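Local coordinates for conjugal transfer protein TRWB (Escherichia coli, PDB 1E9R) that probably couples DNA processing to the secretion channel in bacterial conjugation, as a hexameric P-loop NTPase resembling ring helicases and F1-ATPase, at residues 52-66 against 305-317. Residues are numbered along the deposited sequence; the frame is centred on the assembly and turned at random.
With SO4 (sulfate ion), chain I.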
ATOM      1  N   GLU B  52     -10.765  33.870  15.573  1.00 35.08           N
ATOM      2  CA  GLU B  52      -9.926  33.477  16.697  1.00 35.45           C
ATOM      3  C   GLU B  52     -10.166  32.076  17.261  1.00 34.95           C
ATOM      4  O   GLU B  52      -9.233  31.285  17.372  1.00 32.57           O
ATOM      5  CB  GLU B  52     -10.055  34.501  17.816  1.00 35.41           C
ATOM      6  CG  GLU B  52      -9.347  35.787  17.530  1.00 36.07           C
ATOM      7  CD  GLU B  52      -9.583  36.795  18.612  1.00 35.59           C
ATOM      8  OE1 GLU B  52      -9.884  36.379  19.749  1.00 36.27           O
ATOM      9  OE2 GLU B  52      -9.465  37.998  18.326  1.00 38.55           O
ATOM     10  N   PRO B  53     -11.414  31.757  17.639  1.00 33.81           N
ATOM     11  CA  PRO B  53     -11.693  30.430  18.189  1.00 33.88           C
ATOM     12  C   PRO B  53     -11.831  29.313  17.150  1.00 34.07           C
ATOM     13  O   PRO B  53     -12.189  28.185  17.497  1.00 34.26           O
ATOM     14  CB  PRO B  53     -12.962  30.663  18.997  1.00 33.54           C
ATOM     15  CG  PRO B  53     -13.670  31.679  18.186  1.00 33.14           C
ATOM     16  CD  PRO B  53     -12.583  32.640  17.791  1.00 32.68           C
ATOM     17  N   ARG B  54     -11.550  29.628  15.884  1.00 33.26           N
ATOM     18  CA  ARG B  54     -11.603  28.631  14.815  1.00 32.99           C
ATOM     19  C   ARG B  54     -10.171  28.225  14.432  1.00 31.56           C
ATOM     20  O   ARG B  54      -9.939  27.484  13.481  1.00 32.24           O
ATOM     21  CB  ARG B  54     -12.402  29.151  13.607  1.00 34.43           C
ATOM     22  CG  ARG B  54     -13.920  29.108  13.844  1.00 39.95           C
ATOM     23  CD  ARG B  54     -14.761  29.436  12.585  1.00 47.62           C
ATOM     24  NE  ARG B  54     -14.582  30.810  12.089  1.00 51.44           N
ATOM     25  CZ  ARG B  54     -15.208  31.320  11.024  1.00 54.83           C
ATOM     26  NH1 ARG B  54     -16.060  30.576  10.328  1.00 54.35           N
ATOM     27  NH2 ARG B  54     -14.984  32.580  10.649  1.00 53.85           N
ATOM     28  N   HIS B  55      -9.217  28.744  15.199  1.00 30.08           N
ATOM     29  CA  HIS B  55      -7.802  28.410  15.078  1.00 27.87           C
ATOM     30  C   HIS B  55      -7.024  28.815  13.839  1.00 28.00           C
ATOM     31  O   HIS B  55      -7.591  29.075  12.778  1.00 28.53           O
ATOM     32  CB  HIS B  55      -7.653  26.911  15.346  1.00 27.24           C
ATOM     33  CG  HIS B  55      -8.553  26.424  16.437  1.00 24.56           C
ATOM     34  ND1 HIS B  55      -8.533  26.960  17.707  1.00 25.11           N
ATOM     35  CD2 HIS B  55      -9.580  25.541  16.418  1.00 24.10           C
ATOM     36  CE1 HIS B  55      -9.514  26.434  18.420  1.00 25.72           C
ATOM     37  NE2 HIS B  55     -10.164  25.570  17.662  1.00 23.67           N
ATOM     38  N   LEU B  56      -5.703  28.847  14.007  1.00 25.43           N
ATOM     39  CA  LEU B  56      -4.774  29.251  12.969  1.00 27.03           C
ATOM     40  C   LEU B  56      -3.596  28.302  12.817  1.00 27.04           C
ATOM     41  O   LEU B  56      -2.898  27.989  13.792  1.00 26.24           O
ATOM     42  CB  LEU B  56      -4.226  30.641  13.292  1.00 25.69           C
ATOM     43  CG  LEU B  56      -3.253  31.240  12.273  1.00 26.51           C
ATOM     44  CD1 LEU B  56      -4.026  31.647  11.028  1.00 29.53           C
ATOM     45  CD2 LEU B  56      -2.550  32.455  12.862  1.00 28.61           C
ATOM     46  N   LEU B  57      -3.363  27.870  11.582  1.00 28.43           N
ATOM     47  CA  LEU B  57      -2.256  26.977  11.273  1.00 27.32           C
ATOM     48  C   LEU B  57      -1.196  27.772  10.515  1.00 26.29           C
ATOM     49  O   LEU B  57      -1.472  28.317   9.461  1.00 28.84           O
ATOM     50  CB  LEU B  57      -2.759  25.802  10.430  1.00 26.18           C
ATOM     51  CG  LEU B  57      -1.741  24.703  10.123  1.00 27.27           C
ATOM     52  CD1 LEU B  57      -1.179  24.137  11.418  1.00 24.23           C
ATOM     53  CD2 LEU B  57      -2.409  23.604   9.334  1.00 25.01           C
ATOM     54  N   VAL B  58       0.010  27.863  11.066  1.00 28.41           N
ATOM     55  CA  VAL B  58       1.099  28.602  10.423  1.00 28.72           C
ATOM     56  C   VAL B  58       2.068  27.620   9.783  1.00 31.18           C
ATOM     57  O   VAL B  58       2.914  27.041  10.456  1.00 30.89           O
ATOM     58  CB  VAL B  58       1.864  29.468  11.438  1.00 29.97           C
ATOM     59  CG1 VAL B  58       2.936  30.253  10.736  1.00 24.77           C
ATOM     60  CG2 VAL B  58       0.905  30.398  12.139  1.00 26.41           C
ATOM     61  N   ASN B  59       1.949  27.461   8.470  1.00 34.90           N
ATOM     62  CA  ASN B  59       2.753  26.505   7.710  1.00 36.01           C
ATOM     63  C   ASN B  59       3.948  27.138   6.976  1.00 35.97           C
ATOM     64  O   ASN B  59       3.792  28.089   6.211  1.00 38.77           O
ATOM     65  CB  ASN B  59       1.817  25.793   6.717  1.00 37.67           C
ATOM     66  CG  ASN B  59       2.414  24.528   6.130  1.00 39.34           C
ATOM     67  OD1 ASN B  59       1.948  24.053   5.104  1.00 43.35           O
ATOM     68  ND2 ASN B  59       3.430  23.966   6.778  1.00 40.05           N
ATOM     69  N   GLY B  60       5.142  26.602   7.209  1.00 35.78           N
ATOM     70  CA  GLY B  60       6.324  27.133   6.559  1.00 35.46           C
ATOM     71  C   GLY B  60       7.590  26.382   6.925  1.00 37.29           C
ATOM     72  O   GLY B  60       7.723  25.889   8.044  1.00 36.01           O
ATOM     73  N   ALA B  61       8.523  26.303   5.979  1.00 40.10           N
ATOM     74  CA  ALA B  61       9.795  25.617   6.192  1.00 43.34           C
ATOM     75  C   ALA B  61      10.624  26.334   7.261  1.00 44.31           C
ATOM     76  O   ALA B  61      10.235  27.396   7.743  1.00 45.00           O
ATOM     77  CB  ALA B  61      10.572  25.549   4.881  1.00 41.85           C
ATOM     78  N   THR B  62      11.765  25.752   7.629  1.00 44.62           N
ATOM     79  CA  THR B  62      12.628  26.349   8.652  1.00 45.99           C
ATOM     80  C   THR B  62      13.113  27.723   8.230  1.00 43.91           C
ATOM     81  O   THR B  62      13.441  27.935   7.067  1.00 44.69           O
ATOM     82  CB  THR B  62      13.908  25.515   8.918  1.00 46.49           C
ATOM     83  OG1 THR B  62      13.573  24.136   9.062  1.00 50.34           O
ATOM     84  CG2 THR B  62      14.589  25.991  10.196  1.00 45.19           C
ATOM     85  N   GLY B  63      13.175  28.645   9.184  1.00 44.73           N
ATOM     86  CA  GLY B  63      13.662  29.979   8.887  1.00 44.06           C
ATOM     87  C   GLY B  63      12.713  30.908   8.156  1.00 45.10           C
ATOM     88  O   GLY B  63      13.039  32.071   7.960  1.00 46.40           O
ATOM     89  N   THR B  64      11.541  30.422   7.760  1.00 43.65           N
ATOM     90  CA  THR B  64      10.596  31.270   7.047  1.00 41.93           C
ATOM     91  C   THR B  64       9.938  32.351   7.909  1.00 40.74           C
ATOM     92  O   THR B  64       9.343  33.283   7.376  1.00 41.89           O
ATOM     93  CB  THR B  64       9.501  30.431   6.357  1.00 39.91           C
ATOM     94  OG1 THR B  64       8.888  29.546   7.300  1.00 40.64           O
ATOM     95  CG2 THR B  64      10.101  29.622   5.232  1.00 39.97           C
ATOM     96  N   GLY B  65      10.035  32.227   9.231  1.00 39.75           N
ATOM     97  CA  GLY B  65       9.451  33.229  10.115  1.00 37.87           C
ATOM     98  C   GLY B  65       8.269  32.840  11.001  1.00 38.01           C
ATOM     99  O   GLY B  65       7.597  33.719  11.547  1.00 37.41           O
ATOM    100  N   LYS B  66       8.010  31.544  11.163  1.00 36.85           N
ATOM    101  CA  LYS B  66       6.891  31.082  11.983  1.00 37.29           C
ATOM    102  C   LYS B  66       6.922  31.622  13.417  1.00 37.40           C
ATOM    103  O   LYS B  66       5.896  32.052  13.955  1.00 37.75           O
ATOM    104  CB  LYS B  66       6.864  29.545  12.025  1.00 37.36           C
ATOM    105  CG  LYS B  66       6.685  28.869  10.672  1.00 36.28           C
ATOM    106  CD  LYS B  66       6.536  27.358  10.813  1.00 37.10           C
ATOM    107  CE  LYS B  66       7.812  26.713  11.321  1.00 35.98           C
ATOM    108  NZ  LYS B  66       8.913  26.789  10.340  1.00 31.84           N
ATOM    109  N   ARG B 305     -14.821  25.942  21.607  1.00 50.51           N
ATOM    110  CA  ARG B 305     -15.272  27.323  21.393  1.00 53.19           C
ATOM    111  C   ARG B 305     -16.021  27.883  22.601  1.00 53.69           C
ATOM    112  O   ARG B 305     -15.911  29.075  22.909  1.00 53.64           O
ATOM    113  CB  ARG B 305     -16.167  27.417  20.152  1.00 54.25           C
ATOM    114  CG  ARG B 305     -17.025  28.680  20.114  1.00 57.50           C
ATOM    115  CD  ARG B 305     -18.005  28.662  18.957  1.00 60.30           C
ATOM    116  NE  ARG B 305     -17.391  29.184  17.741  1.00 63.73           N
ATOM    117  CZ  ARG B 305     -17.007  30.451  17.587  1.00 66.44           C
ATOM    118  NH1 ARG B 305     -17.190  31.322  18.577  1.00 67.46           N
ATOM    119  NH2 ARG B 305     -16.449  30.852  16.444  1.00 66.11           N
ATOM    120  N   LYS B 306     -16.785  27.026  23.273  1.00 53.63           N
ATOM    121  CA  LYS B 306     -17.539  27.445  24.445  1.00 53.24           C
ATOM    122  C   LYS B 306     -16.581  27.819  25.569  1.00 51.95           C
ATOM    123  O   LYS B 306     -16.899  28.642  26.426  1.00 53.44           O
ATOM    124  CB  LYS B 306     -18.466  26.317  24.901  1.00 56.59           C
ATOM    125  CG  LYS B 306     -19.960  26.624  24.789  1.00 61.51           C
ATOM    126  CD  LYS B 306     -20.373  27.043  23.374  1.00 63.95           C
ATOM    127  CE  LYS B 306     -21.891  26.983  23.196  1.00 65.61           C
ATOM    128  NZ  LYS B 306     -22.638  27.750  24.238  1.00 67.84           N
ATOM    129  N   ALA B 307     -15.399  27.211  25.566  1.00 49.12           N
ATOM    130  CA  ALA B 307     -14.404  27.499  26.590  1.00 45.90           C
ATOM    131  C   ALA B 307     -13.558  28.691  26.180  1.00 44.31           C
ATOM    132  O   ALA B 307     -12.821  29.231  26.994  1.00 45.02           O
ATOM    133  CB  ALA B 307     -13.514  26.293  26.824  1.00 47.12           C
ATOM    134  N   GLY B 308     -13.664  29.102  24.919  1.00 42.05           N
ATOM    135  CA  GLY B 308     -12.905  30.247  24.448  1.00 38.21           C
ATOM    136  C   GLY B 308     -11.486  29.888  24.079  1.00 38.18           C
ATOM    137  O   GLY B 308     -10.583  30.712  24.193  1.00 36.96           O
ATOM    138  N   LEU B 309     -11.300  28.652  23.628  1.00 36.40           N
ATOM    139  CA  LEU B 309      -9.984  28.151  23.239  1.00 34.96           C
ATOM    140  C   LEU B 309      -9.622  28.624  21.844  1.00 34.88           C
ATOM    141  O   LEU B 309     -10.405  28.473  20.896  1.00 35.30           O
ATOM    142  CB  LEU B 309      -9.971  26.621  23.270  1.00 35.99           C
ATOM    143  CG  LEU B 309      -8.658  25.836  23.410  1.00 37.99           C
ATOM    144  CD1 LEU B 309      -8.511  24.902  22.217  1.00 39.31           C
ATOM    145  CD2 LEU B 309      -7.467  26.776  23.542  1.00 37.55           C
ATOM    146  N   ARG B 310      -8.427  29.200  21.742  1.00 31.62           N
ATOM    147  CA  ARG B 310      -7.896  29.721  20.493  1.00 31.53           C
ATOM    148  C   ARG B 310      -6.521  29.110  20.333  1.00 31.63           C
ATOM    149  O   ARG B 310      -5.609  29.426  21.099  1.00 31.79           O
ATOM    150  CB  ARG B 310      -7.776  31.242  20.562  1.00 32.00           C
ATOM    151  CG  ARG B 310      -9.102  31.942  20.777  1.00 33.27           C
ATOM    152  CD  ARG B 310      -8.907  33.265  21.495  1.00 36.41           C
ATOM    153  NE  ARG B 310      -9.996  34.203  21.233  1.00 35.62           N
ATOM    154  CZ  ARG B 310     -11.258  34.029  21.613  1.00 37.19           C
ATOM    155  NH1 ARG B 310     -11.615  32.943  22.294  1.00 37.21           N
ATOM    156  NH2 ARG B 310     -12.162  34.958  21.312  1.00 38.00           N
ATOM    157  N   VAL B 311      -6.370  28.235  19.340  1.00 28.28           N
ATOM    158  CA  VAL B 311      -5.087  27.578  19.106  1.00 27.93           C
ATOM    159  C   VAL B 311      -4.332  28.113  17.891  1.00 27.59           C
ATOM    160  O   VAL B 311      -4.916  28.355  16.835  1.00 29.35           O
ATOM    161  CB  VAL B 311      -5.266  26.046  18.931  1.00 27.75           C
ATOM    162  CG1 VAL B 311      -3.898  25.364  18.795  1.00 21.79           C
ATOM    163  CG2 VAL B 311      -6.052  25.484  20.115  1.00 23.16           C
ATOM    164  N   VAL B 312      -3.030  28.305  18.061  1.00 25.75           N
ATOM    165  CA  VAL B 312      -2.165  28.776  16.986  1.00 26.72           C
ATOM    166  C   VAL B 312      -1.033  27.772  16.974  1.00 28.62           C
ATOM    167  O   VAL B 312      -0.313  27.630  17.961  1.00 29.28           O
ATOM    168  CB  VAL B 312      -1.599  30.179  17.271  1.00 29.29           C
ATOM    169  CG1 VAL B 312      -0.676  30.607  16.145  1.00 23.75           C
ATOM    170  CG2 VAL B 312      -2.739  31.176  17.431  1.00 28.77           C
ATOM    171  N   ALA B 313      -0.889  27.062  15.863  1.00 27.58           N
ATOM    172  CA  ALA B 313       0.143  26.042  15.768  1.00 26.98           C
ATOM    173  C   ALA B 313       1.032  26.221  14.558  1.00 28.41           C
ATOM    174  O   ALA B 313       0.561  26.507  13.463  1.00 30.51           O
ATOM    175  CB  ALA B 313      -0.502  24.646  15.740  1.00 23.65           C
ATOM    176  N   GLY B 314       2.331  26.065  14.768  1.00 27.68           N
ATOM    177  CA  GLY B 314       3.271  26.174  13.672  1.00 27.88           C
ATOM    178  C   GLY B 314       3.450  24.770  13.124  1.00 29.85           C
ATOM    179  O   GLY B 314       3.298  23.794  13.869  1.00 28.37           O
ATOM    180  N   LEU B 315       3.765  24.657  11.834  1.00 29.94           N
ATOM    181  CA  LEU B 315       3.961  23.354  11.199  1.00 31.60           C
ATOM    182  C   LEU B 315       4.997  23.498  10.107  1.00 32.21           C
ATOM    183  O   LEU B 315       4.704  24.089   9.077  1.00 31.29           O
ATOM    184  CB  LEU B 315       2.654  22.855  10.575  1.00 29.65           C
ATOM    185  CG  LEU B 315       2.708  21.479   9.900  1.00 30.53           C
ATOM    186  CD1 LEU B 315       2.961  20.420  10.964  1.00 29.23           C
ATOM    187  CD2 LEU B 315       1.403  21.192   9.163  1.00 27.11           C
ATOM    188  N   GLN B 316       6.198  22.965  10.318  1.00 34.76           N
ATOM    189  CA  GLN B 316       7.230  23.087   9.300  1.00 36.63           C
ATOM    190  C   GLN B 316       7.123  22.025   8.207  1.00 35.41           C
ATOM    191  O   GLN B 316       7.451  22.293   7.053  1.00 35.14           O
ATOM    192  CB  GLN B 316       8.627  23.037   9.918  1.00 38.38           C
ATOM    193  CG  GLN B 316       9.100  21.645  10.247  1.00 46.46           C
ATOM    194  CD  GLN B 316      10.611  21.562  10.395  1.00 49.66           C
ATOM    195  OE1 GLN B 316      11.218  22.367  11.111  1.00 50.34           O
ATOM    196  NE2 GLN B 316      11.226  20.582   9.722  1.00 48.54           N
ATOM    197  N   SER B 317       6.664  20.825   8.561  1.00 36.36           N
ATOM    198  CA  SER B 317       6.529  19.744   7.579  1.00 36.02           C
ATOM    199  C   SER B 317       5.196  19.023   7.695  1.00 35.24           C
ATOM    200  O   SER B 317       4.895  18.422   8.722  1.00 34.86           O
ATOM    201  CB  SER B 317       7.659  18.723   7.738  1.00 37.94           C
ATOM    202  OG  SER B 317       7.508  17.654   6.813  1.00 39.56           O
TER
HETATM  203  S   SO4 I 601      11.013  29.787  11.618  1.00 43.18           S
HETATM  204  O1  SO4 I 601      11.644  30.890  10.883  1.00 46.98           O
HETATM  205  O2  SO4 I 601      10.354  30.344  12.816  1.00 40.66           O
HETATM  206  O3  SO4 I 601      10.023  29.117  10.752  1.00 44.16           O
HETATM  207  O4  SO4 I 601      12.053  28.826  12.021  1.00 44.83           O
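The strand that leads into the P-loop, 56-59, runs parallel to 309-315 in the central sheet, and a parallel ladder of backbone bonds joins them from Leu56 to Gly60. Leu56 and Val58 each give their N-H to a carbonyl of the partner strand (Val311 and Ala313) and accept with their own C=O from Ala313 N and Leu315 N; the straightest of these bonds is Val58 N to Ala313 O (2.8 Å, 176°). Just before the strand His55 extends the ladder with its side chain: ND1 accepts from Val311 N at 3.0 Å, the donor tilted somewhat from the ring plane. Earlier still, the extended Arg310 chain carries its NE to Glu52 OE1 (2.6 Å), entering on the carboxylate's anti lone pair. Glu52 OE2 pairs with Arg80, while Pro53 lies over one guanidinium face of Arg310.

At the sulfate-binding end, Leu315 O takes two donors from opposite faces of its carbonyl plane: Gly60 N, and Asn59 ND2 at 2.6 Å. With CG anti to the backbone N (chi1 -164°), the Asn59 amide has Leu315 O close to its plane. Beyond, Lys66 bends at chi3 and chi4, bringing NZ to Gly60 O (2.7 Å) and to sulfate O3 (2.6 Å), its CD passing 4.0 Å from Leu315 N. Backbone N-H groups of Gly63, Gly65, Lys66 and Ser67 also bind the sulfate, consistent with a Walker A loop holding a nucleotide phosphate. The doubly bonded Leu315 carbonyl thus ties the start of this anion-binding loop to the neighbouring strand.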